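Local coordinates for protein quinoline 2-oxidoreductase large subunit (Pseudomonas putida, PDB 1T3Q) that probably hydroxylates quinoline at the carbon beside its ring nitrogen, as the molybdenum-bearing large subunit of a xanthine dehydrogenase family enzyme, at residues 40-48 with 118-128; 483-491 with 624-632. All blocks are in the same frame, centred on the assembly; numbering follows the deposited sequence.

Contact 1: residues 40-48 with 118-128; sequences SGMLHVASL and VVVASSRAIAE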
loop_
_atom_site.group_PDB
_atom_site.type_symbol
_atom_site.label_atom_id
_atom_site.label_comp_id
_atom_site.label_asym_id
_atom_site.label_seq_id
_atom_site.Cartn_x
_atom_site.Cartn_y
_atom_site.Cartn_z
ATOM N N SER B 40 7.605 -5.871 3.368
ATOM C CA SER B 40 8.152 -7.219 3.411
ATOM C C SER B 40 9.607 -7.250 2.950
ATOM O O SER B 40 9.964 -6.620 1.951
ATOM C CB SER B 40 7.306 -8.150 2.531
ATOM O OG SER B 40 7.819 -9.472 2.552
ATOM N N GLY B 41 10.439 -7.973 3.693
ATOM C CA GLY B 41 11.850 -8.097 3.348
ATOM C C GLY B 41 12.664 -6.829 3.513
ATOM O O GLY B 41 13.822 -6.761 3.101
ATOM N N MET B 42 12.057 -5.827 4.130
ATOM C CA MET B 42 12.688 -4.533 4.358
ATOM C C MET B 42 14.041 -4.609 5.070
ATOM O O MET B 42 14.169 -5.247 6.120
ATOM C CB MET B 42 11.723 -3.663 5.167
ATOM C CG MET B 42 12.068 -2.203 5.269
ATOM S SD MET B 42 10.658 -1.337 5.985
ATOM C CE MET B 42 10.566 -2.091 7.594
ATOM N N LEU B 43 15.042 -3.944 4.494
ATOM C CA LEU B 43 16.389 -3.892 5.064
ATOM C C LEU B 43 16.649 -2.502 5.645
ATOM O O LEU B 43 15.903 -1.552 5.370
ATOM C CB LEU B 43 17.440 -4.232 3.998
ATOM C CG LEU B 43 17.419 -5.679 3.499
ATOM C CD1 LEU B 43 18.340 -5.827 2.298
ATOM C CD2 LEU B 43 17.842 -6.614 4.631
ATOM N N HIS B 44 17.716 -2.379 6.431
ATOM C CA HIS B 44 18.041 -1.127 7.099
ATOM C C HIS B 44 19.421 -0.569 6.799
ATOM O O HIS B 44 20.405 -1.310 6.734
ATOM C CB HIS B 44 17.902 -1.329 8.604
ATOM C CG HIS B 44 16.569 -1.873 9.007
ATOM N ND1 HIS B 44 15.582 -1.087 9.562
ATOM C CD2 HIS B 44 16.038 -3.113 8.882
ATOM C CE1 HIS B 44 14.500 -1.820 9.761
ATOM N NE2 HIS B 44 14.751 -3.052 9.356
ATOM N N VAL B 45 19.496 0.746 6.634
ATOM C CA VAL B 45 20.778 1.375 6.348
ATOM C C VAL B 45 21.292 2.167 7.546
ATOM O O VAL B 45 20.511 2.757 8.300
ATOM C CB VAL B 45 20.683 2.314 5.112
ATOM C CG1 VAL B 45 19.787 3.498 5.412
ATOM C CG2 VAL B 45 22.078 2.790 4.703
ATOM N N ALA B 46 22.610 2.140 7.733
ATOM C CA ALA B 46 23.280 2.886 8.795
ATOM C C ALA B 46 24.440 3.578 8.100
ATOM O O ALA B 46 24.913 3.097 7.068
ATOM C CB ALA B 46 23.798 1.960 9.874
ATOM N N SER B 47 24.906 4.687 8.657
ATOM C CA SER B 47 25.992 5.426 8.030
ATOM C C SER B 47 27.221 5.659 8.897
ATOM O O SER B 47 27.128 5.801 10.119
ATOM C CB SER B 47 25.479 6.792 7.557
ATOM O OG SER B 47 24.400 6.653 6.649
ATOM N N LEU B 48 28.379 5.678 8.248
ATOM C CA LEU B 48 29.631 5.983 8.923
ATOM C C LEU B 48 29.915 7.384 8.396
ATOM O O LEU B 48 29.880 7.614 7.183
ATOM C CB LEU B 48 30.756 5.035 8.498
ATOM C CG LEU B 48 32.139 5.445 9.022
ATOM C CD1 LEU B 48 32.125 5.495 10.550
ATOM C CD2 LEU B 48 33.196 4.459 8.529
ATOM N N VAL B 118 28.095 3.532 3.769
ATOM C CA VAL B 118 26.769 3.115 4.201
ATOM C C VAL B 118 26.711 1.597 4.291
ATOM O O VAL B 118 27.349 0.880 3.511
ATOM C CB VAL B 118 25.651 3.604 3.248
ATOM C CG1 VAL B 118 25.507 5.112 3.356
ATOM C CG2 VAL B 118 25.956 3.190 1.814
ATOM N N VAL B 119 25.948 1.112 5.262
ATOM C CA VAL B 119 25.786 -0.314 5.465
ATOM C C VAL B 119 24.303 -0.656 5.461
ATOM O O VAL B 119 23.499 0.033 6.092
ATOM C CB VAL B 119 26.370 -0.760 6.827
ATOM C CG1 VAL B 119 26.103 -2.246 7.045
ATOM C CG2 VAL B 119 27.876 -0.461 6.888
ATOM N N VAL B 120 23.942 -1.699 4.728
ATOM C CA VAL B 120 22.561 -2.159 4.698
ATOM C C VAL B 120 22.568 -3.525 5.379
ATOM O O VAL B 120 23.345 -4.412 5.009
ATOM C CB VAL B 120 22.033 -2.288 3.261
ATOM C CG1 VAL B 120 20.640 -2.900 3.272
ATOM C CG2 VAL B 120 21.984 -0.908 2.605
ATOM N N ALA B 121 21.715 -3.694 6.385
ATOM C CA ALA B 121 21.663 -4.955 7.113
ATOM C C ALA B 121 20.238 -5.324 7.532
ATOM O O ALA B 121 19.295 -4.568 7.305
ATOM C CB ALA B 121 22.573 -4.879 8.342
ATOM N N SER B 122 20.100 -6.495 8.149
ATOM C CA SER B 122 18.804 -7.011 8.586
ATOM C C SER B 122 18.102 -6.139 9.619
ATOM O O SER B 122 16.880 -6.206 9.765
ATOM C CB SER B 122 18.980 -8.424 9.148
ATOM O OG SER B 122 19.884 -8.404 10.233
ATOM N N SER B 123 18.870 -5.332 10.343
ATOM C CA SER B 123 18.305 -4.434 11.344
ATOM C C SER B 123 19.188 -3.206 11.438
ATOM O O SER B 123 20.355 -3.245 11.041
ATOM C CB SER B 123 18.240 -5.109 12.719
ATOM O OG SER B 123 19.509 -5.097 13.349
ATOM N N ARG B 124 18.634 -2.114 11.952
ATOM C CA ARG B 124 19.394 -0.883 12.106
ATOM C C ARG B 124 20.541 -1.096 13.099
ATOM O O ARG B 124 21.647 -0.594 12.900
ATOM C CB ARG B 124 18.467 0.239 12.590
ATOM C CG ARG B 124 19.171 1.493 13.069
ATOM C CD ARG B 124 19.896 2.235 11.957
ATOM N NE ARG B 124 20.513 3.442 12.497
ATOM C CZ ARG B 124 20.459 4.642 11.926
ATOM N NH1 ARG B 124 19.819 4.812 10.779
ATOM N NH2 ARG B 124 21.029 5.680 12.520
ATOM N N ALA B 125 20.280 -1.851 14.162
ATOM C CA ALA B 125 21.305 -2.107 15.171
ATOM C C ALA B 125 22.503 -2.846 14.578
ATOM O O ALA B 125 23.653 -2.508 14.869
ATOM C CB ALA B 125 20.721 -2.911 16.324
ATOM N N ILE B 126 22.232 -3.849 13.752
ATOM C CA ILE B 126 23.299 -4.626 13.127
ATOM C C ILE B 126 24.042 -3.787 12.092
ATOM O O ILE B 126 25.255 -3.927 11.928
ATOM C CB ILE B 126 22.745 -5.910 12.469
ATOM C CG1 ILE B 126 22.241 -6.863 13.560
ATOM C CG2 ILE B 126 23.835 -6.597 11.634
ATOM C CD1 ILE B 126 21.636 -8.153 13.029
ATOM N N ALA B 127 23.325 -2.907 11.396
ATOM C CA ALA B 127 23.971 -2.056 10.402
ATOM C C ALA B 127 24.956 -1.160 11.133
ATOM O O ALA B 127 26.050 -0.883 10.633
ATOM C CB ALA B 127 22.936 -1.214 9.662
ATOM N N GLU B 128 24.561 -0.698 12.318
ATOM C CA GLU B 128 25.433 0.156 13.116
ATOM C C GLU B 128 26.615 -0.658 13.633
ATOM O O GLU B 128 27.741 -0.162 13.665
ATOM C CB GLU B 128 24.665 0.779 14.287
ATOM C CG GLU B 128 23.700 1.890 13.866
ATOM C CD GLU B 128 22.949 2.498 15.042
ATOM O OE1 GLU B 128 22.208 3.485 14.833
ATOM O OE2 GLU B 128 23.094 1.992 16.174
HETATM O O HOH W 1 15.341 -7.227 7.655
HETATM O O HOH W 2 17.978 3.376 8.991
#
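His-44 and Ala-121 clasp each other through both of their peptide groups: His-44 N reaches Ala-121 O at 2.8 Å, and Ala-121 N returns to His-44 O at 2.7 Å. Two residues on, Ala-46 and Val-119 repeat the pair of hydrogen bonds, so four peptide donors and four carbonyls are paired between the antiparallel strands 43-48 and 118-121. After Ala-121 the chain turns back through Ser-122 and lays helix 124-128 over the sheet face that carries His-44 and Ala-46, at 35° to strand 43-48. The result is an antiparallel strand pair with a helix packed on one face, within the a/b hammerhead domain; the other face, that of Val-45 and Val-120, packs on helix 263-275. Ser-123 is the N-cap of the helix, its OG accepting from Ile-126 N at 3.0 Å. Where the helix meets the strand, the methyls Ala-46 CB and Ala-127 CB press together at 3.3 Å, tighter than normal contact. The imidazole of His-44 lies beside the turn, CD2 3.3 Å from Ser-122 O. That carbonyl accepts a hydrogen bond from a water that also donates to Met-42 O. Arg-124, bent at chi2 (67°), swings its guanidinium back over the strand. NH1 makes a weak bond to Val-45 O, and a second water bridges the same two atoms, accepting from NH1 and donating to the carbonyl. Arg-124 NE meets Glu-128 OE1 in the guanidinium plane at 2.9 Å, while NH2 has its salt bridge with Glu-287. Met-1 N and Lys-2 N of the medium subunit also hydrogen-bond to Glu-128, on OE1 and OE2.

Contact 2: residues 483-491 with 624-632; sequences THDSATVRI and LEATATYDP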
loop_
_atom_site.group_PDB
_atom_site.type_symbol
_atom_site.label_atom_id
_atom_site.label_comp_id
_atom_site.label_asym_id
_atom_site.label_seq_id
_atom_site.Cartn_x
_atom_site.Cartn_y
_atom_site.Cartn_z
ATOM N N THR B 483 7.695 28.196 -11.515
ATOM C CA THR B 483 7.062 27.161 -10.709
ATOM C C THR B 483 5.928 26.513 -11.485
ATOM O O THR B 483 5.487 27.036 -12.502
ATOM C CB THR B 483 6.494 27.730 -9.392
ATOM O OG1 THR B 483 5.614 28.826 -9.683
ATOM C CG2 THR B 483 7.628 28.208 -8.491
ATOM N N HIS B 484 5.470 25.364 -10.999
ATOM C CA HIS B 484 4.373 24.639 -11.623
ATOM C C HIS B 484 3.652 23.938 -10.478
ATOM O O HIS B 484 4.268 23.193 -9.718
ATOM C CB HIS B 484 4.920 23.622 -12.633
ATOM C CG HIS B 484 3.873 23.019 -13.518
ATOM N ND1 HIS B 484 3.009 22.032 -13.092
ATOM C CD2 HIS B 484 3.555 23.264 -14.812
ATOM C CE1 HIS B 484 2.206 21.693 -14.085
ATOM N NE2 HIS B 484 2.517 22.426 -15.140
ATOM N N ASP B 485 2.355 24.198 -10.345
ATOM C CA ASP B 485 1.562 23.607 -9.277
ATOM C C ASP B 485 0.145 23.314 -9.732
ATOM O O ASP B 485 -0.704 24.208 -9.790
ATOM C CB ASP B 485 1.532 24.545 -8.072
ATOM C CG ASP B 485 2.913 24.843 -7.537
ATOM O OD1 ASP B 485 3.547 25.811 -8.013
ATOM O OD2 ASP B 485 3.374 24.099 -6.647
ATOM N N SER B 486 -0.115 22.051 -10.048
ATOM C CA SER B 486 -1.432 21.669 -10.521
ATOM C C SER B 486 -2.241 20.954 -9.450
ATOM O O SER B 486 -1.696 20.435 -8.478
ATOM C CB SER B 486 -1.312 20.768 -11.754
ATOM O OG SER B 486 -0.799 19.486 -11.416
ATOM N N ALA B 487 -3.553 20.957 -9.636
ATOM C CA ALA B 487 -4.466 20.285 -8.728
ATOM C C ALA B 487 -5.497 19.627 -9.614
ATOM O O ALA B 487 -5.743 20.080 -10.731
ATOM C CB ALA B 487 -5.143 21.287 -7.800
ATOM N N THR B 488 -6.085 18.544 -9.125
ATOM C CA THR B 488 -7.109 17.860 -9.879
ATOM C C THR B 488 -8.348 17.831 -9.009
ATOM O O THR B 488 -8.258 17.680 -7.789
ATOM C CB THR B 488 -6.690 16.420 -10.240
ATOM O OG1 THR B 488 -5.549 16.461 -11.109
ATOM C CG2 THR B 488 -7.823 15.697 -10.945
ATOM N N VAL B 489 -9.498 18.013 -9.642
ATOM C CA VAL B 489 -10.763 17.997 -8.933
ATOM C C VAL B 489 -11.737 17.156 -9.728
ATOM O O VAL B 489 -11.913 17.359 -10.933
ATOM C CB VAL B 489 -11.344 19.422 -8.763
ATOM C CG1 VAL B 489 -12.741 19.346 -8.156
ATOM C CG2 VAL B 489 -10.441 20.247 -7.866
ATOM N N ARG B 490 -12.350 16.193 -9.052
ATOM C CA ARG B 490 -13.333 15.327 -9.672
ATOM C C ARG B 490 -14.607 15.407 -8.863
ATOM O O ARG B 490 -14.573 15.364 -7.636
ATOM C CB ARG B 490 -12.868 13.864 -9.676
ATOM C CG ARG B 490 -13.944 12.883 -10.163
ATOM C CD ARG B 490 -13.443 11.439 -10.126
ATOM N NE ARG B 490 -13.274 10.962 -8.755
ATOM C CZ ARG B 490 -12.514 9.927 -8.407
ATOM N NH1 ARG B 490 -11.841 9.249 -9.329
ATOM N NH2 ARG B 490 -12.416 9.578 -7.133
ATOM N N ILE B 491 -15.727 15.541 -9.554
ATOM C CA ILE B 491 -17.005 15.551 -8.872
ATOM C C ILE B 491 -17.459 14.116 -9.037
ATOM O O ILE B 491 -17.686 13.658 -10.153
ATOM C CB ILE B 491 -18.032 16.481 -9.547
ATOM C CG1 ILE B 491 -17.510 17.920 -9.557
ATOM C CG2 ILE B 491 -19.365 16.400 -8.789
ATOM C CD1 ILE B 491 -18.435 18.911 -10.268
ATOM N N LEU B 624 -16.200 15.251 -15.795
ATOM C CA LEU B 624 -16.286 15.992 -14.539
ATOM C C LEU B 624 -15.057 15.866 -13.636
ATOM O O LEU B 624 -15.165 15.851 -12.411
ATOM C CB LEU B 624 -17.559 15.618 -13.763
ATOM C CG LEU B 624 -18.879 16.179 -14.315
ATOM C CD1 LEU B 624 -19.986 15.970 -13.284
ATOM C CD2 LEU B 624 -18.746 17.671 -14.624
ATOM N N GLU B 625 -13.887 15.775 -14.261
ATOM C CA GLU B 625 -12.618 15.714 -13.549
ATOM C C GLU B 625 -11.674 16.561 -14.393
ATOM O O GLU B 625 -11.585 16.374 -15.609
ATOM C CB GLU B 625 -12.091 14.273 -13.445
ATOM C CG GLU B 625 -10.784 14.170 -12.655
ATOM C CD GLU B 625 -10.421 12.737 -12.268
ATOM O OE1 GLU B 625 -9.386 12.552 -11.594
ATOM O OE2 GLU B 625 -11.168 11.802 -12.630
ATOM N N ALA B 626 -10.987 17.501 -13.757
ATOM C CA ALA B 626 -10.081 18.382 -14.485
ATOM C C ALA B 626 -8.856 18.740 -13.665
ATOM O O ALA B 626 -8.870 18.666 -12.434
ATOM C CB ALA B 626 -10.822 19.657 -14.902
ATOM N N THR B 627 -7.803 19.151 -14.363
ATOM C CA THR B 627 -6.542 19.516 -13.739
ATOM C C THR B 627 -6.093 20.882 -14.253
ATOM O O THR B 627 -6.303 21.216 -15.418
ATOM C CB THR B 627 -5.459 18.461 -14.070
ATOM O OG1 THR B 627 -5.896 17.179 -13.597
ATOM C CG2 THR B 627 -4.127 18.815 -13.417
ATOM N N ALA B 628 -5.478 21.670 -13.379
ATOM C CA ALA B 628 -5.006 22.987 -13.767
ATOM C C ALA B 628 -3.885 23.463 -12.863
ATOM O O ALA B 628 -3.911 23.245 -11.653
ATOM C CB ALA B 628 -6.161 23.991 -13.721
ATOM N N THR B 629 -2.890 24.110 -13.454
ATOM C CA THR B 629 -1.805 24.646 -12.664
ATOM C C THR B 629 -2.135 26.103 -12.367
ATOM O O THR B 629 -2.897 26.739 -13.104
ATOM C CB THR B 629 -0.461 24.581 -13.408
ATOM O OG1 THR B 629 0.574 25.069 -12.546
ATOM C CG2 THR B 629 -0.508 25.438 -14.673
ATOM N N TYR B 630 -1.566 26.626 -11.286
ATOM C CA TYR B 630 -1.790 28.012 -10.904
ATOM C C TYR B 630 -0.497 28.648 -10.428
ATOM O O TYR B 630 0.339 28.000 -9.794
ATOM C CB TYR B 630 -2.866 28.101 -9.811
ATOM C CG TYR B 630 -2.903 29.419 -9.062
ATOM C CD1 TYR B 630 -2.169 29.592 -7.892
ATOM C CD2 TYR B 630 -3.697 30.481 -9.506
ATOM C CE1 TYR B 630 -2.223 30.781 -7.173
ATOM C CE2 TYR B 630 -3.759 31.680 -8.793
ATOM C CZ TYR B 630 -3.020 31.818 -7.624
ATOM O OH TYR B 630 -3.098 32.974 -6.889
ATOM N N ASP B 631 -0.345 29.928 -10.743
ATOM C CA ASP B 631 0.839 30.689 -10.382
ATOM C C ASP B 631 0.364 32.141 -10.294
ATOM O O ASP B 631 -0.134 32.689 -11.268
ATOM C CB ASP B 631 1.888 30.506 -11.491
ATOM C CG ASP B 631 3.256 31.049 -11.119
ATOM O OD1 ASP B 631 3.532 31.237 -9.915
ATOM O OD2 ASP B 631 4.069 31.270 -12.043
ATOM N N PRO B 632 0.472 32.770 -9.113
ATOM C CA PRO B 632 0.020 34.162 -9.015
ATOM C C PRO B 632 0.671 35.085 -10.040
ATOM O O PRO B 632 1.826 34.897 -10.415
ATOM C CB PRO B 632 0.348 34.541 -7.568
ATOM C CG PRO B 632 1.366 33.519 -7.139
ATOM C CD PRO B 632 0.915 32.268 -7.804
HETATM O O HOH W 3 2.986 27.562 -9.943
HETATM O O HOH W 4 2.195 27.197 -12.734
#
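Strands 486-491 and 625-629 run antiparallel at 162°, their axes 4.4 Å apart at closest, with Ala-487 facing Ala-628 and Val-489 facing Ala-626 as hydrogen-bonded pairs. Between these, Thr-488 OG1 and Thr-627 OG1 meet at 2.6 Å in a hydrogen bond that either hydroxyl could donate. Thr-629 has its OG1 anti to the backbone N (chi1 -177°), which lets it accept from Asp-485 N at 3.0 Å while sitting over one face of the His-484 ring. Strand 625-629 is the outermost, within this chain, of a four-stranded mixed sheet in the molybdopterin cofactor-binding domain, with the alanines packed on helix 549-576 and the threonine face turned to the second subunit. There Glu-625, extended, crosses Arg-490 at a slant: Glu-625 OE2 lies 3.4 Å from Arg-490 CD, but 4.2 Å from Arg-490 NH1. Arg-490 NE pairs with Asp-492, and Glu-625 OE2 accepts from Thr-539 N of the second subunit. An alanine in place of Glu-625 would lose that carboxylate, and is likely to strand the Thr-539 N-H at the subunit interface and uncover the Arg-490 methylenes. At the far end, a water ties Thr-483 OG1 and Asp-485 OD1 to Tyr-630 O; Asp-485 OD2 salt-bridges Arg-548.

How the contacts relate
Both contacts are largely buried antiparallel strand pairs, but they join different elements in different domains, with centres 40 Å apart and nearest atoms about 27 Å apart. Contact 1 adds a helix to its two strands, which are interior members of their sheet, and its helix side reaches other chains, the medium and small subunits. Contact 2 is strand on strand, one of them outermost in its sheet within this chain, and one face meets a second copy of the same protein. Their chemistry follows: valines and alanines with an Arg-Glu salt bridge on the helix in contact 1, threonine hydroxyls and a carboxylate at the subunit interface in contact 2. In contact 2 the Asp-485 side chain is about 9 Å from the pterin cytosine dinucleotide.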